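Local coordinates for protein excinuclease ABC, subunit A. (Deinococcus radiodurans, PDB 2VF7) that binds DNA and hydrolyses ATP as a zinc-containing UvrA protein of the ABC superfamily, probably taking part in the recognition of damaged DNA during excision repair, at residues A[167-172]-A[206-211]; A[174-179]-A[200-205]. The protein carries 1 engineered substitution. All blocks are in the same frame, centred on the assembly; numbering follows the deposited sequence.

Overall arrangement
Contacts 1 and 2 tie together the connections around helix 187-199 in the UvrA DNA-binding domain. Both lie in this one domain, their centres about 42 and 44 Å from the centre of the chain and away from the nucleotide and zinc sites. The two centres are about 10 Å apart. Along the sequence, contact 2 is nested inside contact 1: 167-172 and 174-179 precede helix 187-199, while 200-205 and 206-211 follow it and lead to helix 213-221. The two meet directly, with Leu211 packing on Ile176 and Trp208 N probably bonded to Leu174 O, so these connections form one continuous seam within the domain.

Contact 1: A[167-172]-A[206-211]; sequences SMVPDP and VPWREL
Trp208 swings its indole toward Val169 because CG stands anti to the backbone N (chi1 -180°), and a chi2 of -101° turns the ring so that one face meets the valine. In the UvrA DNA-binding domain this joins the loop leaving helix 165-168 to a short 3-10 turn, residues 208-210, just before helix 213-221. The two side chains cross at about a right angle. Val169 CG2 makes a CH-pi contact over the five-membered ring of Trp208, 4.1 Å from its centroid, while Val169 CG1 lies over the same face, displaced toward the rim and 3.9 Å from Trp208 NE1. The indole N-H itself is bound to Glu165, and Leu220 of helix 213-221 touches both Val169 and Trp208, which places the pair in a buried corner beside that helix. An alanine in place of Val169 would probably leave this indole face without its two methyl contacts and open a gap over the pyrrole ring.

Pro172 continues the contact along the backbone. Pro172 CB approaches Trp208 CD1 obliquely at 4.2 Å, and Pro172 O reaches the start of the turn, where Arg209 N gives it a weak but almost straight hydrogen bond of 3.3 Å. The Arg209 chain, bent at chi2 and chi3, folds back over the proline, and the face of its guanidinium lies over the carbonyl carbon, with Arg209 NH1 4.2 Å from Pro172 C.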
loop_
_atom_site.group_PDB
_atom_site.type_symbol
_atom_site.label_atom_id
_atom_site.label_comp_id
_atom_site.label_asym_id
_atom_site.label_seq_id
_atom_site.Cartn_x
_atom_site.Cartn_y
_atom_site.Cartn_z
ATOM N N SER A 167 30.061 29.263 8.157
ATOM C CA SER A 167 29.043 28.341 8.660
ATOM C C SER A 167 29.472 26.878 8.500
ATOM O O SER A 167 29.154 26.045 9.347
ATOM C CB SER A 167 27.678 28.590 8.009
ATOM O OG SER A 167 27.646 28.201 6.646
ATOM N N MET A 168 30.234 26.596 7.443
ATOM C CA MET A 168 30.702 25.234 7.092
ATOM C C MET A 168 32.065 24.838 7.625
ATOM O O MET A 168 32.337 23.656 7.832
ATOM C CB MET A 168 30.764 25.103 5.579
ATOM C CG MET A 168 29.465 24.754 4.973
ATOM S SD MET A 168 29.535 24.891 3.197
ATOM C CE MET A 168 28.095 23.926 2.914
ATOM N N VAL A 169 32.953 25.814 7.757
ATOM C CA VAL A 169 34.239 25.615 8.444
ATOM C C VAL A 169 34.348 26.572 9.618
ATOM O O VAL A 169 34.814 27.719 9.477
ATOM C CB VAL A 169 35.498 25.533 7.484
ATOM C CG1 VAL A 169 35.109 25.681 6.022
ATOM C CG2 VAL A 169 36.602 26.471 7.885
ATOM N N PRO A 170 33.850 26.119 10.784
ATOM C CA PRO A 170 33.818 26.934 11.998
ATOM C C PRO A 170 35.211 27.207 12.582
ATOM O O PRO A 170 35.423 28.270 13.181
ATOM C CB PRO A 170 32.979 26.099 12.962
ATOM C CG PRO A 170 32.374 24.996 12.124
ATOM C CD PRO A 170 33.288 24.779 11.008
ATOM N N ASP A 171 36.140 26.264 12.395
ATOM C CA ASP A 171 37.544 26.408 12.815
ATOM C C ASP A 171 38.485 26.179 11.633
ATOM O O ASP A 171 38.691 25.044 11.245
ATOM C CB ASP A 171 37.868 25.420 13.940
ATOM C CG ASP A 171 39.273 25.612 14.545
ATOM O OD1 ASP A 171 40.063 26.490 14.099
ATOM O OD2 ASP A 171 39.584 24.859 15.499
ATOM N N PRO A 172 39.032 27.264 11.039
ATOM C CA PRO A 172 39.970 27.219 9.906
ATOM C C PRO A 172 41.437 26.928 10.255
ATOM O O PRO A 172 42.272 26.916 9.344
ATOM C CB PRO A 172 39.847 28.631 9.288
ATOM C CG PRO A 172 38.728 29.296 10.021
ATOM C CD PRO A 172 38.693 28.658 11.366
ATOM N N VAL A 206 47.385 20.250 5.809
ATOM C CA VAL A 206 47.811 21.658 5.931
ATOM C C VAL A 206 46.612 22.472 6.418
ATOM O O VAL A 206 45.495 22.217 5.985
ATOM C CB VAL A 206 48.313 22.141 4.550
ATOM C CG1 VAL A 206 47.591 23.403 4.066
ATOM C CG2 VAL A 206 49.835 22.285 4.548
ATOM N N PRO A 207 46.816 23.448 7.323
ATOM C CA PRO A 207 45.604 24.112 7.838
ATOM C C PRO A 207 44.761 24.789 6.736
ATOM O O PRO A 207 45.308 25.304 5.740
ATOM C CB PRO A 207 46.161 25.148 8.825
ATOM C CG PRO A 207 47.553 24.663 9.132
ATOM C CD PRO A 207 48.047 24.023 7.916
ATOM N N TRP A 208 43.444 24.776 6.922
ATOM C CA TRP A 208 42.510 25.235 5.899
ATOM C C TRP A 208 42.925 26.619 5.314
ATOM O O TRP A 208 43.240 26.737 4.123
ATOM C CB TRP A 208 41.082 25.210 6.466
ATOM C CG TRP A 208 40.016 25.653 5.503
ATOM C CD1 TRP A 208 39.414 26.870 5.474
ATOM C CD2 TRP A 208 39.431 24.889 4.428
ATOM N NE1 TRP A 208 38.495 26.922 4.458
ATOM C CE2 TRP A 208 38.484 25.724 3.795
ATOM C CE3 TRP A 208 39.627 23.595 3.929
ATOM C CZ2 TRP A 208 37.712 25.301 2.700
ATOM C CZ3 TRP A 208 38.855 23.173 2.820
ATOM C CH2 TRP A 208 37.919 24.037 2.219
ATOM N N ARG A 209 42.977 27.636 6.159
ATOM C CA ARG A 209 43.314 29.012 5.748
ATOM C C ARG A 209 44.600 29.189 4.908
ATOM O O ARG A 209 44.801 30.228 4.280
ATOM C CB ARG A 209 43.365 29.902 6.985
ATOM C CG ARG A 209 44.677 29.817 7.724
ATOM C CD ARG A 209 44.518 29.764 9.228
ATOM N NE ARG A 209 43.617 30.768 9.800
ATOM C CZ ARG A 209 43.311 30.809 11.094
ATOM N NH1 ARG A 209 43.857 29.917 11.918
ATOM N NH2 ARG A 209 42.478 31.738 11.572
ATOM N N GLU A 210 45.452 28.168 4.898
ATOM C CA GLU A 210 46.702 28.179 4.133
ATOM C C GLU A 210 46.511 27.697 2.706
ATOM O O GLU A 210 47.408 27.839 1.873
ATOM C CB GLU A 210 47.780 27.323 4.828
ATOM C CG GLU A 210 48.179 27.771 6.253
ATOM C CD GLU A 210 48.375 29.276 6.369
ATOM O OE1 GLU A 210 47.737 29.907 7.231
ATOM O OE2 GLU A 210 49.154 29.848 5.592
ATOM N N LEU A 211 45.352 27.120 2.414
ATOM C CA LEU A 211 45.059 26.662 1.049
ATOM C C LEU A 211 44.664 27.866 0.205
ATOM O O LEU A 211 44.106 28.828 0.742
ATOM C CB LEU A 211 43.944 25.604 1.057
ATOM C CG LEU A 211 44.217 24.233 1.718
ATOM C CD1 LEU A 211 42.974 23.373 1.707
ATOM C CD2 LEU A 211 45.333 23.486 1.018
#

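Contact 2: A[174-179]-A[200-205]; sequences LTIRER and LGIDVD
A side-on salt bridge, a backbone hydrogen bond and a small apolar cluster join two loops on either side of helix 187-199 in the sequence, within the UvrA DNA-binding domain. Arg177 grips Asp205 with two nitrogens, one for each carboxylate oxygen: Arg177 NE to Asp205 OD1, modelled at 2.5 Å, a value too short to be taken literally, and Arg177 NH2 to Asp205 OD2 at 3.0 Å. Both oxygens use their syn lone pairs, and the guanidinium and carboxylate planes are only 6° apart, so the two flat groups meet edge on. In Arg177, chi1 (-163°) sets CG beside the carbonyl carbon and chi2 (180°) carries the chain straight on to CD; the bend at chi3 then turns NE toward Asp205 OD1.

Val204 CG1 lies over one guanidinium face, 3.5 Å from Arg177 NH2, while Val204 CG2 packs against Ile176 CG2 at 3.8 Å. The valine thus lies between the charged and apolar parts of the contact, with Arg194 and Val198 of helix 187-199 also touching it. Val204 O accepts a nearly straight bond from Arg177 N at 2.9 Å. Ile176 N instead donates to a water, which in turn donates to Asp203 O at 2.7 Å and bridges the two loops. Ile176 CD1 reaches on to Ile202 CG2, 4.2 Å away.

Local turns shape both partners. Asp203 OD1 accepts from Asp205 N, forming an Asx turn that includes Val204; in the partner loop, residues 176-179 form a type I beta turn. The whole is a bidentate arginine-aspartate bridge that joins a beta turn to an Asx turn across the span of helix 187-199.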
loop_
_atom_site.group_PDB
_atom_site.type_symbol
_atom_site.label_atom_id
_atom_site.label_comp_id
_atom_site.label_asym_id
_atom_site.label_seq_id
_atom_site.Cartn_x
_atom_site.Cartn_y
_atom_site.Cartn_z
ATOM N N LEU A 174 42.082 24.035 11.577
ATOM C CA LEU A 174 42.043 22.596 11.312
ATOM C C LEU A 174 42.534 22.225 9.905
ATOM O O LEU A 174 42.455 23.007 8.961
ATOM C CB LEU A 174 40.632 22.047 11.591
ATOM C CG LEU A 174 40.271 21.446 12.958
ATOM C CD1 LEU A 174 41.326 21.660 14.044
ATOM C CD2 LEU A 174 38.925 21.940 13.423
ATOM N N THR A 175 43.058 21.016 9.802
ATOM C CA THR A 175 43.496 20.407 8.569
ATOM C C THR A 175 42.276 19.698 7.951
ATOM O O THR A 175 41.330 19.354 8.668
ATOM C CB THR A 175 44.624 19.406 8.939
ATOM O OG1 THR A 175 45.873 19.787 8.340
ATOM C CG2 THR A 175 44.277 17.977 8.597
ATOM N N ILE A 176 42.267 19.488 6.629
ATOM C CA ILE A 176 41.175 18.721 6.008
ATOM C C ILE A 176 41.051 17.302 6.647
ATOM O O ILE A 176 39.947 16.867 6.974
ATOM C CB ILE A 176 41.227 18.731 4.436
ATOM C CG1 ILE A 176 40.987 20.135 3.869
ATOM C CG2 ILE A 176 40.183 17.793 3.848
ATOM C CD1 ILE A 176 41.307 20.272 2.317
ATOM N N ARG A 177 42.169 16.610 6.869
ATOM C CA ARG A 177 42.176 15.322 7.624
ATOM C C ARG A 177 41.669 15.456 9.096
ATOM O O ARG A 177 41.177 14.477 9.693
ATOM C CB ARG A 177 43.586 14.686 7.586
ATOM C CG ARG A 177 43.631 13.199 7.967
ATOM C CD ARG A 177 45.038 12.570 7.926
ATOM N NE ARG A 177 45.774 12.810 6.679
ATOM C CZ ARG A 177 45.779 12.001 5.629
ATOM N NH1 ARG A 177 45.084 10.865 5.642
ATOM N NH2 ARG A 177 46.473 12.323 4.552
ATOM N N GLU A 178 41.781 16.660 9.674
ATOM C CA GLU A 178 41.276 16.947 11.016
ATOM C C GLU A 178 39.798 17.359 10.967
ATOM O O GLU A 178 39.277 17.950 11.892
ATOM C CB GLU A 178 42.122 18.042 11.681
ATOM C CG GLU A 178 43.491 17.570 12.203
ATOM C CD GLU A 178 44.470 18.709 12.498
ATOM O OE1 GLU A 178 45.644 18.410 12.836
ATOM O OE2 GLU A 178 44.093 19.906 12.399
ATOM N N ARG A 179 39.123 17.013 9.870
ATOM C CA ARG A 179 37.704 17.370 9.641
ATOM C C ARG A 179 37.414 18.872 9.689
ATOM O O ARG A 179 36.389 19.302 10.228
ATOM C CB ARG A 179 36.802 16.592 10.589
ATOM C CG ARG A 179 37.018 15.097 10.477
ATOM C CD ARG A 179 35.839 14.307 10.970
ATOM N NE ARG A 179 35.974 12.900 10.625
ATOM C CZ ARG A 179 35.260 12.246 9.703
ATOM N NH1 ARG A 179 34.309 12.850 8.995
ATOM N NH2 ARG A 179 35.502 10.959 9.500
ATOM N N LEU A 200 43.008 13.754 -6.000
ATOM C CA LEU A 200 43.027 14.943 -6.827
ATOM C C LEU A 200 44.252 15.826 -6.588
ATOM O O LEU A 200 44.424 16.807 -7.295
ATOM C CB LEU A 200 41.759 15.767 -6.609
ATOM C CG LEU A 200 40.441 15.257 -7.165
ATOM C CD1 LEU A 200 39.380 16.269 -6.802
ATOM C CD2 LEU A 200 40.545 15.078 -8.682
ATOM N N GLY A 201 45.082 15.492 -5.600
ATOM C CA GLY A 201 46.370 16.175 -5.377
ATOM C C GLY A 201 46.268 17.450 -4.550
ATOM O O GLY A 201 47.152 18.330 -4.607
ATOM N N ILE A 202 45.180 17.554 -3.782
ATOM C CA ILE A 202 44.991 18.651 -2.832
ATOM C C ILE A 202 45.580 18.226 -1.497
ATOM O O ILE A 202 45.538 17.047 -1.160
ATOM C CB ILE A 202 43.483 19.027 -2.714
ATOM C CG1 ILE A 202 43.037 19.720 -4.011
ATOM C CG2 ILE A 202 43.203 19.910 -1.454
ATOM C CD1 ILE A 202 41.566 19.643 -4.284
ATOM N N ASP A 203 46.121 19.199 -0.756
ATOM C CA ASP A 203 46.796 18.987 0.519
ATOM C C ASP A 203 45.821 18.959 1.717
ATOM O O ASP A 203 45.197 19.946 2.123
ATOM C CB ASP A 203 47.884 20.060 0.718
ATOM C CG ASP A 203 48.914 19.692 1.784
ATOM O OD1 ASP A 203 48.734 18.713 2.543
ATOM O OD2 ASP A 203 49.934 20.413 1.852
ATOM N N VAL A 204 45.748 17.775 2.286
ATOM C CA VAL A 204 44.778 17.407 3.269
ATOM C C VAL A 204 45.373 17.558 4.710
ATOM O O VAL A 204 44.644 17.547 5.702
ATOM C CB VAL A 204 44.304 15.980 2.843
ATOM C CG1 VAL A 204 44.285 14.956 3.982
ATOM C CG2 VAL A 204 43.008 16.065 2.012
ATOM N N ASP A 205 46.691 17.761 4.783
ATOM C CA ASP A 205 47.436 17.828 6.050
ATOM C C ASP A 205 48.069 19.211 6.285
ATOM O O ASP A 205 49.122 19.323 6.905
ATOM C CB ASP A 205 48.513 16.734 6.102
ATOM C CG ASP A 205 47.947 15.350 5.882
ATOM O OD1 ASP A 205 47.215 14.863 6.765
ATOM O OD2 ASP A 205 48.230 14.748 4.822
HETATM O O HOH W 1 44.002 20.729 4.381
#